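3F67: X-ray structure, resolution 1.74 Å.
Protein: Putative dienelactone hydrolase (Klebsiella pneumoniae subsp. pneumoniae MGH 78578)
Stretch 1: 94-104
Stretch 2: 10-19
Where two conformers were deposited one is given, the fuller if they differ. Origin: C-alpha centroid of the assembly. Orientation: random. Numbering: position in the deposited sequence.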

# COMPACT_ATOMS: atom_id res chain seq x y z
N ALA A 94 3.28 13.86 3.67
CA ALA A 94 4.07 14.47 2.57
C ALA A 94 5.41 13.75 2.40
O ALA A 94 5.86 13.51 1.27
CB ALA A 94 4.30 15.93 2.81
N GLN A 95 6.03 13.43 3.53
CA GLN A 95 7.28 12.67 3.56
C GLN A 95 7.10 11.30 2.93
O GLN A 95 7.96 10.85 2.15
CB GLN A 95 7.77 12.53 5.02
CG GLN A 95 9.06 11.75 5.15
CD GLN A 95 9.33 11.38 6.60
OE1 GLN A 95 9.96 12.14 7.32
NE2 GLN A 95 8.81 10.25 7.04
N VAL A 96 6.01 10.63 3.29
CA VAL A 96 5.73 9.26 2.82
C VAL A 96 5.59 9.30 1.30
O VAL A 96 6.19 8.49 0.59
CB VAL A 96 4.45 8.67 3.46
CG1 VAL A 96 4.11 7.30 2.78
CG2 VAL A 96 4.62 8.44 4.98
N LEU A 97 4.81 10.24 0.78
CA LEU A 97 4.55 10.24 -0.67
C LEU A 97 5.86 10.54 -1.43
O LEU A 97 6.13 9.94 -2.48
CB LEU A 97 3.46 11.27 -1.02
CG LEU A 97 2.11 10.99 -0.27
CD1 LEU A 97 1.12 12.05 -0.71
CD2 LEU A 97 1.55 9.60 -0.56
N ALA A 98 6.69 11.42 -0.89
CA ALA A 98 7.97 11.73 -1.52
C ALA A 98 8.91 10.50 -1.46
O ALA A 98 9.64 10.21 -2.43
CB ALA A 98 8.65 12.96 -0.84
N ASP A 99 8.87 9.76 -0.36
CA ASP A 99 9.67 8.54 -0.28
C ASP A 99 9.18 7.51 -1.31
O ASP A 99 10.01 6.76 -1.86
CB ASP A 99 9.60 7.92 1.15
CG ASP A 99 10.46 8.68 2.15
OD1 ASP A 99 11.41 9.40 1.73
OD2 ASP A 99 10.17 8.59 3.36
N LEU A 100 7.87 7.38 -1.50
CA LEU A 100 7.39 6.43 -2.50
C LEU A 100 7.88 6.84 -3.90
O LEU A 100 8.22 5.95 -4.72
CB LEU A 100 5.89 6.31 -2.49
CG LEU A 100 5.35 5.78 -1.16
CD1 LEU A 100 3.81 5.81 -1.13
CD2 LEU A 100 5.88 4.32 -0.87
N ASP A 101 7.88 8.15 -4.17
CA ASP A 101 8.47 8.63 -5.46
C ASP A 101 9.93 8.17 -5.58
O ASP A 101 10.37 7.81 -6.69
CB ASP A 101 8.47 10.15 -5.57
CG ASP A 101 7.07 10.76 -5.68
OD1 ASP A 101 6.10 10.08 -6.12
OD2 ASP A 101 6.98 11.96 -5.33
N HIS A 102 10.68 8.21 -4.47
CA HIS A 102 12.09 7.78 -4.56
C HIS A 102 12.23 6.28 -4.80
O HIS A 102 13.19 5.81 -5.43
CB HIS A 102 12.90 8.25 -3.35
CG HIS A 102 13.23 9.71 -3.42
ND1 HIS A 102 12.33 10.69 -3.11
CD2 HIS A 102 14.36 10.35 -3.83
CE1 HIS A 102 12.88 11.88 -3.29
NE2 HIS A 102 14.11 11.71 -3.71
N VAL A 103 11.28 5.51 -4.26
CA VAL A 103 11.30 4.08 -4.51
C VAL A 103 11.07 3.86 -6.05
O VAL A 103 11.76 3.05 -6.68
CB VAL A 103 10.15 3.38 -3.73
CG1 VAL A 103 10.02 1.89 -4.26
CG2 VAL A 103 10.44 3.42 -2.23
N ALA A 104 10.11 4.58 -6.63
CA ALA A 104 9.78 4.43 -8.05
C ALA A 104 11.02 4.81 -8.88
O ALA A 104 11.35 4.14 -9.89
CB ALA A 104 8.56 5.34 -8.42
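Stretch 2 10-19: SIPSQGENMP

What shape does stretch 2 take over the helix? It is a β-hairpin: strand 10-13 turns back through a type I' turn from Ser-13 to Glu-16 into strand 16-19, and the strands are paired by Ile-11 with Met-18 and Ser-13 with Glu-16. Gly-15 fits the turn because its backbone angles (90/2) would jam a CB against the preceding carbonyl. Strand 10-13 crosses the helix at 120°, its direction neither parallel nor fully antiparallel, with the axes 7.9 Å apart at closest approach.

Where does the earlier part of stretch 1 meet the turn? Gln-14 reaches back over it, its side chain ending near Gln-95 and Ala-98; Ala-98 points its CB toward the hairpin, while Val-96 and Leu-97 face away. Next comes Asp-99, whose CB leaves sideways but whose carboxylate swings nearer. Ser-13 OG donates a short hydrogen bond of 2.6 Å to Asp-99 OD1, tying the end of the first strand to the helix.

How does His-102 hold the strand? Its ring is held from within the helix, His-102 ND1 donating to Ala-98 O at 2.8 Å, and one face of the ring lies against the hairpin. Over that face lies Ser-13 CA, 4.0 Å from the ring centroid in a CH-π contact. The backbones come close here, with the CA atoms of His-102 and Ser-13 5.6 Å apart, and one water donates to both His-102 O and Pro-12 O, bridging the two stretches.

What closes the contact at Val-103? Here the packing is apolar. Val-103 CG2 lies 4.0 Å from Ile-11 CD1 and 3.7 Å from CE of Met-18, a selenomethionine. Ile-11 and Met-18, paired across the hairpin, both point toward the helix, so each strand supplies a side chain to this buried patch.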

# COMPACT_ATOMS: atom_id res chain seq x y z
N SER A 10 19.28 -0.26 0.13
CA SER A 10 18.95 1.07 0.58
C SER A 10 18.35 1.71 -0.64
O SER A 10 18.74 1.39 -1.77
CB SER A 10 20.20 1.83 0.98
OG SER A 10 20.77 1.31 2.16
N ILE A 11 17.41 2.61 -0.40
CA ILE A 11 16.90 3.45 -1.47
C ILE A 11 17.27 4.88 -1.13
O ILE A 11 16.89 5.39 -0.07
CB ILE A 11 15.40 3.23 -1.63
CG1 ILE A 11 15.24 1.81 -2.25
CG2 ILE A 11 14.80 4.35 -2.57
CD1 ILE A 11 13.89 1.41 -2.54
N PRO A 12 18.01 5.54 -2.04
CA PRO A 12 18.41 6.93 -1.76
C PRO A 12 17.15 7.80 -1.72
O PRO A 12 16.32 7.72 -2.62
CB PRO A 12 19.33 7.29 -2.95
CG PRO A 12 19.76 5.96 -3.56
CD PRO A 12 18.59 5.00 -3.29
N SER A 13 16.96 8.60 -0.68
CA SER A 13 15.65 9.24 -0.54
C SER A 13 15.71 10.52 0.26
O SER A 13 15.97 10.51 1.47
CB SER A 13 14.60 8.28 0.06
OG SER A 13 13.27 8.82 -0.06
N GLN A 14 15.42 11.63 -0.44
CA GLN A 14 15.47 12.98 0.16
C GLN A 14 16.79 13.20 0.96
O GLN A 14 16.78 13.87 2.01
CB GLN A 14 14.20 13.22 1.02
CG GLN A 14 12.88 12.84 0.31
CD GLN A 14 11.63 13.10 1.15
OE1 GLN A 14 10.98 12.18 1.71
NE2 GLN A 14 11.25 14.37 1.21
N GLY A 15 17.90 12.66 0.46
CA GLY A 15 19.22 12.76 1.11
C GLY A 15 19.66 11.70 2.13
O GLY A 15 20.76 11.79 2.71
N GLU A 16 18.80 10.70 2.34
CA GLU A 16 19.04 9.67 3.35
C GLU A 16 18.77 8.30 2.77
O GLU A 16 18.05 8.19 1.77
CB GLU A 16 18.14 9.90 4.55
CG GLU A 16 18.56 11.08 5.39
CD GLU A 16 17.46 11.53 6.29
OE1 GLU A 16 16.48 12.10 5.76
OE2 GLU A 16 17.55 11.29 7.51
N ASN A 17 19.33 7.26 3.38
CA ASN A 17 19.23 5.92 2.84
C ASN A 17 18.14 5.14 3.54
O ASN A 17 18.27 4.76 4.71
CB ASN A 17 20.57 5.19 2.98
CG ASN A 17 21.66 5.89 2.21
OD1 ASN A 17 21.57 6.01 0.99
ND2 ASN A 17 22.69 6.37 2.93
N MSE A 18 17.06 4.89 2.82
CA MSE A 18 15.90 4.20 3.37
C MSE A 18 16.00 2.70 3.11
O MSE A 18 16.13 2.28 1.94
CB MSE A 18 14.64 4.72 2.68
CG MSE A 18 13.35 3.99 3.19
SE MSE A 18 11.80 5.01 2.54
CE MSE A 18 12.19 4.87 0.64
N PRO A 19 15.98 1.87 4.17
CA PRO A 19 16.01 0.42 3.95
C PRO A 19 14.79 -0.02 3.18
O PRO A 19 13.71 0.57 3.34
CB PRO A 19 15.92 -0.17 5.38
CG PRO A 19 16.36 0.95 6.25
CD PRO A 19 15.90 2.21 5.59
O HOH W 1 15.78 6.82 -5.20